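Local atomic coordinates of ATPase associated with various cellular activities, AAA_5 (Staphylothermus marinus, PDB entry 6N0S), a protein that probably hydrolyses ATP as a McrB-type restriction protein through a domain outside this chain, which is its N-terminal EVE-like domain, related to PUA-like RNA-binding proteins. Residues A[29-34]-A[57-62]; A[90-95]-A[118-123]; A[96-101]-A[132-137]. All blocks are in the same frame, centred on the assembly; numbering follows the deposited sequence.

Contact 1 (A[29-34]-A[57-62]); sequences LTLWGM and IIHYIG
Leu31 meets Ile57 and His59 where the two sheets of this EVE-like, PUA-related domain pack together close to the centre of the chain. Leu31 lies on strand 30-34 of a small antiparallel sheet, whereas Ile57 and His59 lie on strand 54-61 of the larger mixed sheet. The closest CA atoms, those of Leu31 and Ile57, are 9.6 Å apart, a separation that fits packing through side chains and not pairing of backbones.

From its CB, which points toward strand 54-61, the Leu31 side chain runs to CG, itself still more than 5 Å from Ile57 CD1; the contact is therefore left to the two methyls. CD1 continues the chain, anti to CA (chi2 179°), and arrives at Ile57 CD1 at 4.3 Å. The other methyl, Leu31 CD2, has both residues as neighbours, 4.3 Å from Ile57 CG2 and 4.3 Å from His59 CE1, the latter approached obliquely. One leucine thus spans two alternate residues of the opposing strand, whose side chains lie on the same side of it. All the touching residues are buried and the distances are loose, consistent with apolar filling and no directional bond.

The imidazole is fixed by other partners: ND1 bonds to Glu15 OE1 and NE2 to Ser77 OG, both on strands of the larger sheet, so both nitrogens are satisfied, which probably restrains the ring from turning over. The ring of Tyr140 also meets it, with planes about 70° apart, and Ile27 touches it. Within the strand, Ile57 CG2 sits 3.7 Å above one face of the His59 ring, displaced toward the rim, where its nearest ring atom is His59 CE1 at 3.8 Å.

Contact 2 (A[90-95]-A[118-123]); sequences YSWPEI and IAIRRI
Trp92 makes the whole contact from its side, setting its indole, mainly the benzo side and NE1, against Arg121 and Ile120 of helix 110-124. Along 90-95 the chain passes from Tyr90, whose ring has a cation-pi partner in Lys88 and also touches Leu134, to Ser91, the N-cap of helix 92-105.

At Trp92 itself, CG stands anti to the backbone N (chi1 169°), which carries the indole out from the start of the helix toward helix 110-124. Its CZ2 lies 3.8 Å from Arg121 CG and 4.0 Å from Arg121 CB, so the arginine is met through its aliphatic stem. The arginine side chain runs roughly perpendicular to that of the tryptophan, and the ring and guanidinium planes are 68° apart, evidence against a stacked cation-pi pair. Farther round the ring, Trp92 CH2 touches Ile120 CG2 at 4.3 Å. Both partners approach obliquely. With an alanine in place of Trp92, the Arg121 stem and Ile120 CG2 would probably lose their aromatic partner, and a gap is likely to open between the two helix surfaces.

Next, Glu94 turns back to the helix start: Ser91 N donates to Glu94 OE1 at 3.0 Å in a nearly straight bond (166°) that reaches the oxygen from above the carboxylate plane. The bond links the N-cap to the third residue of the helix, one half of a capping box. Ile95 N then closes the first turn on Ser91 O, and the Ile95 side chain packs on Trp32, Phe132 and Leu134.

Trp32 and Pro126 cover part of the contact, whose Arg121 side is exposed: Pro126 touches both Trp92 and Arg121 beyond the end of helix 110-124, while Trp32 of strand 30-34 packs on Trp92, Ile95 and Ile120, so the strand's indole is shared by the two helices.

Contact 3 (A[96-101]-A[132-137]); sequences KKVLRK and FFLFRL
Three apolar side chains, Val98 and Leu99 of helix 92-105 and Leu134 of strand 132-136, carry this helix-on-sheet packing. The segment axes approach to 10.9 Å and run 22° from parallel, so the helix lies nearly along the strand. Leu134 is the shared partner: with CG anti to its own N (chi1 176°), it divides its two methyls between consecutive helix residues. Its CD2 lies 3.7 Å from Val98 CG1, while Leu134 CD1 lies 4.0 Å from Leu99 CD2; the Leu99 and Leu134 side chains run antiparallel alongside one another.

A polar group joins only through van der Waals contact. Arg136 NH2 rests 3.9 Å from Val98 CG1, with the methyl oblique to the guanidinium of Arg136, itself exposed. Val98 CG1 therefore has Leu134 CD2 and Arg136 NH2 as neighbours in directions about 90° apart. Nothing polar binds the segments together, and two of the helix's charges have partners beyond them: Arg100 forms a salt bridge with Asp114 of helix 110-124 and Lys101 one with Asp105.

Leu99 continues inward to Thr30 and Trp32 of strand 30-34, which pairs antiparallel with strand 132-136, and also touches Phe117 of helix 110-124. Helix 92-105 thus lies on the small sheet and beside helix 110-124, which itself reaches Trp32 of that sheet.

Contact 1 closes before the other two open; contacts 2 and 3 then interleave, since the order along the chain is 90-95, 96-101, 118-123, 132-137. Contacts 2 and 3 share helix 92-105, their centres about 10 Å apart. Contacts 1 and 3 reach the same antiparallel sheet through neighbouring strands 30-34 and 132-136, their centres about 12 Å apart, while the centres of contacts 1 and 2 are about 15 Å apart. The small sheet meets the mixed sheet at Leu31, and both helices meet it through Trp32, which touches Trp92, Ile95 and Ile120. The three contacts thus tie the helical pair, through the small sheet, to the centre of this N-terminal domain.

Contact 1 (A[29-34]-A[57-62])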
loop_
_atom_site.group_PDB
_atom_site.type_symbol
_atom_site.label_atom_id
_atom_site.label_comp_id
_atom_site.label_asym_id
_atom_site.label_seq_id
_atom_site.Cartn_x
_atom_site.Cartn_y
_atom_site.Cartn_z
ATOM N N LEU A 29 1.361 -6.510 4.779
ATOM C CA LEU A 29 1.950 -7.687 4.163
ATOM C C LEU A 29 2.371 -7.494 2.717
ATOM O O LEU A 29 3.367 -8.093 2.278
ATOM C CB LEU A 29 0.951 -8.846 4.230
ATOM C CG LEU A 29 0.519 -9.254 5.619
ATOM C CD1 LEU A 29 -0.484 -10.406 5.481
ATOM C CD2 LEU A 29 1.710 -9.650 6.472
ATOM N N THR A 30 1.606 -6.737 1.936
ATOM C CA THR A 30 1.961 -6.521 0.541
ATOM C C THR A 30 1.478 -5.159 0.101
ATOM O O THR A 30 0.693 -4.498 0.782
ATOM C CB THR A 30 1.364 -7.564 -0.418
ATOM O OG1 THR A 30 -0.056 -7.376 -0.500
ATOM C CG2 THR A 30 1.672 -8.976 0.028
ATOM N N LEU A 31 2.027 -4.749 -1.042
ATOM C CA LEU A 31 1.518 -3.685 -1.887
ATOM C C LEU A 31 1.243 -4.296 -3.241
ATOM O O LEU A 31 2.107 -4.977 -3.796
ATOM C CB LEU A 31 2.525 -2.544 -2.066
ATOM C CG LEU A 31 3.115 -1.908 -0.806
ATOM C CD1 LEU A 31 4.121 -0.794 -1.219
ATOM C CD2 LEU A 31 2.064 -1.350 0.124
ATOM N N TRP A 32 0.071 -4.031 -3.787
ATOM C CA TRP A 32 -0.230 -4.603 -5.087
ATOM C C TRP A 32 -1.332 -3.783 -5.722
ATOM O O TRP A 32 -2.086 -3.091 -5.037
ATOM C CB TRP A 32 -0.630 -6.078 -4.934
ATOM C CG TRP A 32 -1.966 -6.289 -4.323
ATOM C CD1 TRP A 32 -2.254 -6.421 -2.994
ATOM C CD2 TRP A 32 -3.197 -6.412 -5.015
ATOM N NE1 TRP A 32 -3.596 -6.612 -2.817
ATOM C CE2 TRP A 32 -4.201 -6.608 -4.048
ATOM C CE3 TRP A 32 -3.553 -6.360 -6.366
ATOM C CZ2 TRP A 32 -5.540 -6.764 -4.385
ATOM C CZ3 TRP A 32 -4.875 -6.506 -6.704
ATOM C CH2 TRP A 32 -5.863 -6.710 -5.718
ATOM N N GLY A 33 -1.408 -3.861 -7.037
ATOM C CA GLY A 33 -2.372 -3.071 -7.770
ATOM C C GLY A 33 -2.216 -3.312 -9.255
ATOM O O GLY A 33 -1.277 -3.969 -9.711
HETATM N N MSE A 34 -3.147 -2.746 -10.006
HETATM C CA MSE A 34 -3.138 -2.864 -11.438
HETATM C C MSE A 34 -2.270 -1.765 -12.007
HETATM O O MSE A 34 -2.496 -0.604 -11.720
HETATM C CB MSE A 34 -4.556 -2.750 -12.002
HETATM C CG MSE A 34 -4.634 -2.897 -13.529
HETATM SE SE MSE A 34 -6.511 -2.740 -14.175
HETATM C CE MSE A 34 -7.254 -3.972 -13.073
ATOM N N ILE A 57 7.186 2.320 4.625
ATOM C CA ILE A 57 5.806 2.463 4.177
ATOM C C ILE A 57 4.927 2.726 5.383
ATOM O O ILE A 57 4.883 1.922 6.327
ATOM C CB ILE A 57 5.327 1.209 3.430
ATOM C CG1 ILE A 57 6.313 0.814 2.336
ATOM C CG2 ILE A 57 3.907 1.413 2.874
ATOM C CD1 ILE A 57 6.508 1.783 1.249
ATOM N N ILE A 58 4.238 3.835 5.371
ATOM C CA ILE A 58 3.187 4.092 6.347
ATOM C C ILE A 58 1.841 3.746 5.724
ATOM O O ILE A 58 1.565 4.091 4.572
ATOM C CB ILE A 58 3.228 5.548 6.815
ATOM C CG1 ILE A 58 4.541 5.818 7.568
ATOM C CG2 ILE A 58 2.049 5.822 7.685
ATOM C CD1 ILE A 58 4.630 7.279 8.035
ATOM N N HIS A 59 0.993 3.074 6.493
ATOM C CA HIS A 59 -0.285 2.544 6.015
ATOM C C HIS A 59 -1.424 3.431 6.508
ATOM O O HIS A 59 -1.591 3.640 7.720
ATOM C CB HIS A 59 -0.468 1.089 6.470
ATOM C CG HIS A 59 0.584 0.172 5.916
ATOM N ND1 HIS A 59 0.487 -0.394 4.665
ATOM C CD2 HIS A 59 1.780 -0.225 6.416
ATOM C CE1 HIS A 59 1.569 -1.118 4.424
ATOM N NE2 HIS A 59 2.376 -1.019 5.467
ATOM N N TYR A 60 -2.185 3.963 5.563
ATOM C CA TYR A 60 -3.286 4.881 5.829
ATOM C C TYR A 60 -4.609 4.225 5.447
ATOM O O TYR A 60 -4.701 3.519 4.432
ATOM C CB TYR A 60 -3.083 6.180 5.014
ATOM C CG TYR A 60 -4.257 7.132 5.028
ATOM C CD1 TYR A 60 -4.439 8.022 6.072
ATOM C CD2 TYR A 60 -5.167 7.150 3.994
ATOM C CE1 TYR A 60 -5.492 8.905 6.084
ATOM C CE2 TYR A 60 -6.225 8.032 3.993
ATOM C CZ TYR A 60 -6.391 8.893 5.051
ATOM O OH TYR A 60 -7.453 9.759 5.066
ATOM N N ILE A 61 -5.642 4.536 6.219
ATOM C CA ILE A 61 -6.968 3.977 6.066
ATOM C C ILE A 61 -7.911 5.137 5.796
ATOM O O ILE A 61 -7.990 6.062 6.606
ATOM C CB ILE A 61 -7.386 3.225 7.344
ATOM C CG1 ILE A 61 -6.311 2.220 7.759
ATOM C CG2 ILE A 61 -8.667 2.547 7.157
ATOM C CD1 ILE A 61 -6.074 1.082 6.805
ATOM N N GLY A 62 -8.621 5.098 4.669
ATOM C CA GLY A 62 -9.649 6.097 4.406
ATOM C C GLY A 62 -10.915 5.859 5.239
ATOM O O GLY A 62 -11.130 4.800 5.820
#

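Contact 2 (A[90-95]-A[118-123])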
loop_
_atom_site.group_PDB
_atom_site.type_symbol
_atom_site.label_atom_id
_atom_site.label_comp_id
_atom_site.label_asym_id
_atom_site.label_seq_id
_atom_site.Cartn_x
_atom_site.Cartn_y
_atom_site.Cartn_z
ATOM N N TYR A 90 1.943 -9.866 -13.005
ATOM C CA TYR A 90 0.965 -10.936 -12.818
ATOM C C TYR A 90 -0.339 -10.628 -13.529
ATOM O O TYR A 90 -0.742 -9.467 -13.658
ATOM C CB TYR A 90 0.628 -11.147 -11.351
ATOM C CG TYR A 90 1.777 -11.544 -10.479
ATOM C CD1 TYR A 90 2.610 -10.587 -9.903
ATOM C CD2 TYR A 90 2.031 -12.875 -10.213
ATOM C CE1 TYR A 90 3.665 -10.963 -9.083
ATOM C CE2 TYR A 90 3.083 -13.254 -9.404
ATOM C CZ TYR A 90 3.883 -12.302 -8.837
ATOM O OH TYR A 90 4.918 -12.703 -8.037
ATOM N N SER A 91 -1.027 -11.683 -13.956
ATOM C CA SER A 91 -2.435 -11.507 -14.271
ATOM C C SER A 91 -3.252 -11.556 -12.979
ATOM O O SER A 91 -2.734 -11.799 -11.899
ATOM C CB SER A 91 -2.921 -12.576 -15.242
ATOM O OG SER A 91 -2.949 -13.823 -14.605
ATOM N N TRP A 92 -4.546 -11.284 -13.108
ATOM C CA TRP A 92 -5.435 -11.258 -11.946
ATOM C C TRP A 92 -5.575 -12.636 -11.320
ATOM O O TRP A 92 -5.422 -12.757 -10.089
ATOM C CB TRP A 92 -6.777 -10.671 -12.391
ATOM C CG TRP A 92 -7.909 -10.783 -11.416
ATOM C CD1 TRP A 92 -9.110 -11.407 -11.621
ATOM C CD2 TRP A 92 -7.967 -10.226 -10.098
ATOM N NE1 TRP A 92 -9.913 -11.270 -10.516
ATOM C CE2 TRP A 92 -9.239 -10.555 -9.564
ATOM C CE3 TRP A 92 -7.069 -9.484 -9.315
ATOM C CZ2 TRP A 92 -9.636 -10.167 -8.299
ATOM C CZ3 TRP A 92 -7.464 -9.103 -8.049
ATOM C CH2 TRP A 92 -8.741 -9.466 -7.540
ATOM N N PRO A 93 -5.811 -13.708 -12.068
ATOM C CA PRO A 93 -5.892 -15.015 -11.406
ATOM C C PRO A 93 -4.590 -15.390 -10.734
ATOM O O PRO A 93 -4.603 -15.950 -9.637
ATOM C CB PRO A 93 -6.289 -15.965 -12.546
ATOM C CG PRO A 93 -6.872 -15.082 -13.605
ATOM C CD PRO A 93 -6.143 -13.784 -13.504
ATOM N N GLU A 94 -3.456 -15.043 -11.339
ATOM C CA GLU A 94 -2.158 -15.395 -10.770
ATOM C C GLU A 94 -1.920 -14.661 -9.455
ATOM O O GLU A 94 -1.455 -15.248 -8.478
ATOM C CB GLU A 94 -1.035 -15.041 -11.761
ATOM C CG GLU A 94 -0.944 -15.905 -12.992
ATOM C CD GLU A 94 -0.082 -15.262 -14.100
ATOM O OE1 GLU A 94 0.579 -14.219 -13.870
ATOM O OE2 GLU A 94 -0.086 -15.805 -15.219
ATOM N N ILE A 95 -2.164 -13.347 -9.427
ATOM C CA ILE A 95 -1.822 -12.628 -8.203
ATOM C C ILE A 95 -2.803 -12.977 -7.085
ATOM O O ILE A 95 -2.416 -13.017 -5.921
ATOM C CB ILE A 95 -1.736 -11.111 -8.453
ATOM C CG1 ILE A 95 -0.965 -10.440 -7.303
ATOM C CG2 ILE A 95 -3.110 -10.479 -8.612
ATOM C CD1 ILE A 95 -0.624 -9.024 -7.562
ATOM N N ILE A 118 -13.701 -10.345 -3.655
ATOM C CA ILE A 118 -14.999 -9.929 -4.188
ATOM C C ILE A 118 -15.144 -8.423 -4.089
ATOM O O ILE A 118 -15.666 -7.770 -5.003
ATOM C CB ILE A 118 -16.148 -10.646 -3.445
ATOM C CG1 ILE A 118 -16.567 -11.898 -4.172
ATOM C CG2 ILE A 118 -17.401 -9.805 -3.368
ATOM C CD1 ILE A 118 -15.613 -12.916 -4.094
ATOM N N ALA A 119 -14.704 -7.848 -2.972
ATOM C CA ALA A 119 -14.784 -6.399 -2.807
ATOM C C ALA A 119 -13.868 -5.676 -3.788
ATOM O O ALA A 119 -14.282 -4.719 -4.447
ATOM C CB ALA A 119 -14.433 -6.032 -1.366
ATOM N N ILE A 120 -12.622 -6.130 -3.910
ATOM C CA ILE A 120 -11.686 -5.516 -4.850
ATOM C C ILE A 120 -12.212 -5.626 -6.276
ATOM O O ILE A 120 -12.183 -4.659 -7.049
ATOM C CB ILE A 120 -10.296 -6.172 -4.735
ATOM C CG1 ILE A 120 -9.672 -5.945 -3.353
ATOM C CG2 ILE A 120 -9.370 -5.618 -5.806
ATOM C CD1 ILE A 120 -9.666 -4.509 -2.886
ATOM N N ARG A 121 -12.674 -6.820 -6.657
ATOM C CA ARG A 121 -13.012 -7.067 -8.058
ATOM C C ARG A 121 -14.191 -6.214 -8.495
ATOM O O ARG A 121 -14.250 -5.779 -9.649
ATOM C CB ARG A 121 -13.318 -8.551 -8.283
ATOM C CG ARG A 121 -12.952 -9.009 -9.693
ATOM C CD ARG A 121 -14.102 -9.747 -10.375
ATOM N NE ARG A 121 -14.784 -8.923 -11.379
ATOM C CZ ARG A 121 -15.938 -8.280 -11.178
ATOM N NH1 ARG A 121 -16.465 -7.562 -12.162
ATOM N NH2 ARG A 121 -16.564 -8.343 -10.000
ATOM N N ARG A 122 -15.131 -5.958 -7.588
ATOM C CA ARG A 122 -16.184 -4.979 -7.843
ATOM C C ARG A 122 -15.621 -3.672 -8.388
ATOM O O ARG A 122 -16.247 -3.010 -9.223
ATOM C CB ARG A 122 -16.948 -4.667 -6.557
ATOM C CG ARG A 122 -17.880 -5.729 -6.086
ATOM C CD ARG A 122 -18.667 -5.213 -4.929
ATOM N NE ARG A 122 -19.588 -4.176 -5.374
ATOM C CZ ARG A 122 -20.747 -4.411 -5.989
ATOM N NH1 ARG A 122 -21.155 -5.663 -6.236
ATOM N NH2 ARG A 122 -21.503 -3.387 -6.352
ATOM N N ILE A 123 -14.449 -3.267 -7.903
ATOM C CA ILE A 123 -13.961 -1.917 -8.123
ATOM C C ILE A 123 -13.013 -1.827 -9.314
ATOM O O ILE A 123 -13.079 -0.866 -10.086
ATOM C CB ILE A 123 -13.313 -1.419 -6.816
ATOM C CG1 ILE A 123 -14.425 -1.167 -5.809
ATOM C CG2 ILE A 123 -12.522 -0.122 -7.022
ATOM C CD1 ILE A 123 -13.945 -1.098 -4.437
#

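Contact 3 (A[96-101]-A[132-137])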
loop_
_atom_site.group_PDB
_atom_site.type_symbol
_atom_site.label_atom_id
_atom_site.label_comp_id
_atom_site.label_asym_id
_atom_site.label_seq_id
_atom_site.Cartn_x
_atom_site.Cartn_y
_atom_site.Cartn_z
ATOM N N LYS A 96 -4.077 -13.215 -7.412
ATOM C CA LYS A 96 -5.050 -13.742 -6.427
ATOM C C LYS A 96 -4.525 -14.964 -5.695
ATOM O O LYS A 96 -4.735 -15.133 -4.488
ATOM C CB LYS A 96 -6.323 -14.198 -7.114
ATOM C CG LYS A 96 -7.331 -13.220 -7.416
ATOM C CD LYS A 96 -8.349 -13.962 -8.276
ATOM C CE LYS A 96 -9.747 -13.853 -7.698
ATOM N NZ LYS A 96 -9.904 -14.727 -6.524
ATOM N N LYS A 97 -3.935 -15.885 -6.449
ATOM C CA LYS A 97 -3.460 -17.126 -5.874
ATOM C C LYS A 97 -2.232 -16.881 -5.009
ATOM O O LYS A 97 -2.076 -17.488 -3.950
ATOM C CB LYS A 97 -3.195 -18.107 -7.024
ATOM C CG LYS A 97 -2.723 -19.471 -6.635
ATOM C CD LYS A 97 -2.572 -20.357 -7.879
ATOM C CE LYS A 97 -2.072 -21.754 -7.525
ATOM N NZ LYS A 97 -3.144 -22.574 -6.833
ATOM N N VAL A 98 -1.356 -15.970 -5.424
ATOM C CA VAL A 98 -0.187 -15.637 -4.608
ATOM C C VAL A 98 -0.607 -14.936 -3.324
ATOM O O VAL A 98 -0.088 -15.220 -2.236
ATOM C CB VAL A 98 0.786 -14.765 -5.419
ATOM C CG1 VAL A 98 1.873 -14.221 -4.514
ATOM C CG2 VAL A 98 1.358 -15.547 -6.603
ATOM N N LEU A 99 -1.516 -13.963 -3.437
ATOM C CA LEU A 99 -1.980 -13.248 -2.243
ATOM C C LEU A 99 -2.744 -14.165 -1.298
ATOM O O LEU A 99 -2.597 -14.062 -0.071
ATOM C CB LEU A 99 -2.865 -12.078 -2.643
ATOM C CG LEU A 99 -2.162 -10.988 -3.475
ATOM C CD1 LEU A 99 -3.183 -9.989 -4.067
ATOM C CD2 LEU A 99 -1.175 -10.299 -2.586
ATOM N N ARG A 100 -3.597 -15.040 -1.835
ATOM C CA ARG A 100 -4.346 -15.947 -0.945
ATOM C C ARG A 100 -3.393 -16.788 -0.101
ATOM O O ARG A 100 -3.602 -16.972 1.110
ATOM C CB ARG A 100 -5.279 -16.848 -1.767
ATOM C CG ARG A 100 -6.036 -17.965 -0.925
ATOM C CD ARG A 100 -7.124 -18.700 -1.755
ATOM N NE ARG A 100 -8.211 -17.825 -2.187
ATOM C CZ ARG A 100 -9.293 -17.521 -1.487
ATOM N NH1 ARG A 100 -9.503 -18.039 -0.276
ATOM N NH2 ARG A 100 -10.177 -16.683 -2.016
ATOM N N LYS A 101 -2.333 -17.313 -0.721
ATOM C CA LYS A 101 -1.338 -18.060 0.039
ATOM C C LYS A 101 -0.686 -17.185 1.096
ATOM O O LYS A 101 -0.547 -17.593 2.255
ATOM C CB LYS A 101 -0.296 -18.657 -0.905
ATOM C CG LYS A 101 0.910 -19.253 -0.196
ATOM C CD LYS A 101 1.769 -20.053 -1.174
ATOM C CE LYS A 101 3.184 -20.256 -0.657
ATOM N NZ LYS A 101 3.200 -20.719 0.767
ATOM N N PHE A 132 -0.476 -6.725 -13.158
ATOM C CA PHE A 132 -0.498 -6.377 -11.743
ATOM C C PHE A 132 0.920 -6.374 -11.196
ATOM O O PHE A 132 1.740 -7.199 -11.596
ATOM C CB PHE A 132 -1.378 -7.380 -10.951
ATOM C CG PHE A 132 -2.821 -7.215 -11.212
ATOM C CD1 PHE A 132 -3.426 -7.833 -12.297
ATOM C CD2 PHE A 132 -3.573 -6.407 -10.402
ATOM C CE1 PHE A 132 -4.751 -7.620 -12.572
ATOM C CE2 PHE A 132 -4.926 -6.213 -10.660
ATOM C CZ PHE A 132 -5.505 -6.805 -11.746
ATOM N N PHE A 133 1.211 -5.434 -10.301
ATOM C CA PHE A 133 2.465 -5.415 -9.567
ATOM C C PHE A 133 2.251 -5.947 -8.154
ATOM O O PHE A 133 1.138 -5.898 -7.610
ATOM C CB PHE A 133 3.085 -3.998 -9.524
ATOM C CG PHE A 133 2.296 -2.981 -8.738
ATOM C CD1 PHE A 133 2.456 -2.855 -7.370
ATOM C CD2 PHE A 133 1.430 -2.123 -9.376
ATOM C CE1 PHE A 133 1.749 -1.889 -6.660
ATOM C CE2 PHE A 133 0.718 -1.167 -8.668
ATOM C CZ PHE A 133 0.883 -1.054 -7.313
ATOM N N LEU A 134 3.348 -6.449 -7.562
ATOM C CA LEU A 134 3.348 -6.988 -6.211
ATOM C C LEU A 134 4.686 -6.720 -5.550
ATOM O O LEU A 134 5.723 -7.111 -6.075
ATOM C CB LEU A 134 3.094 -8.491 -6.231
ATOM C CG LEU A 134 3.150 -9.251 -4.906
ATOM C CD1 LEU A 134 2.178 -8.698 -3.937
ATOM C CD2 LEU A 134 2.845 -10.685 -5.202
ATOM N N PHE A 135 4.647 -6.108 -4.384
ATOM C CA PHE A 135 5.804 -5.976 -3.518
ATOM C C PHE A 135 5.525 -6.714 -2.218
ATOM O O PHE A 135 4.461 -6.536 -1.605
ATOM C CB PHE A 135 6.118 -4.507 -3.216
ATOM C CG PHE A 135 6.548 -3.715 -4.421
ATOM C CD1 PHE A 135 7.810 -3.880 -4.961
ATOM C CD2 PHE A 135 5.696 -2.814 -5.010
ATOM C CE1 PHE A 135 8.229 -3.148 -6.045
ATOM C CE2 PHE A 135 6.110 -2.091 -6.111
ATOM C CZ PHE A 135 7.392 -2.267 -6.625
ATOM N N ARG A 136 6.483 -7.519 -1.777
ATOM C CA ARG A 136 6.391 -8.154 -0.464
ATOM C C ARG A 136 7.017 -7.228 0.575
ATOM O O ARG A 136 8.173 -6.831 0.426
ATOM C CB ARG A 136 7.088 -9.513 -0.487
ATOM C CG ARG A 136 6.317 -10.569 -1.265
ATOM C CD ARG A 136 7.161 -11.786 -1.528
ATOM N NE ARG A 136 6.375 -13.011 -1.463
ATOM C CZ ARG A 136 5.786 -13.588 -2.506
ATOM N NH1 ARG A 136 5.885 -13.059 -3.717
ATOM N NH2 ARG A 136 5.105 -14.720 -2.336
ATOM N N LEU A 137 6.244 -6.880 1.608
ATOM C CA LEU A 137 6.673 -6.083 2.744
ATOM C C LEU A 137 7.176 -6.975 3.881
ATOM O O LEU A 137 6.945 -8.185 3.906
ATOM C CB LEU A 137 5.509 -5.236 3.267
ATOM C CG LEU A 137 4.876 -4.316 2.214
ATOM C CD1 LEU A 137 3.635 -3.650 2.777
ATOM C CD2 LEU A 137 5.886 -3.288 1.730
#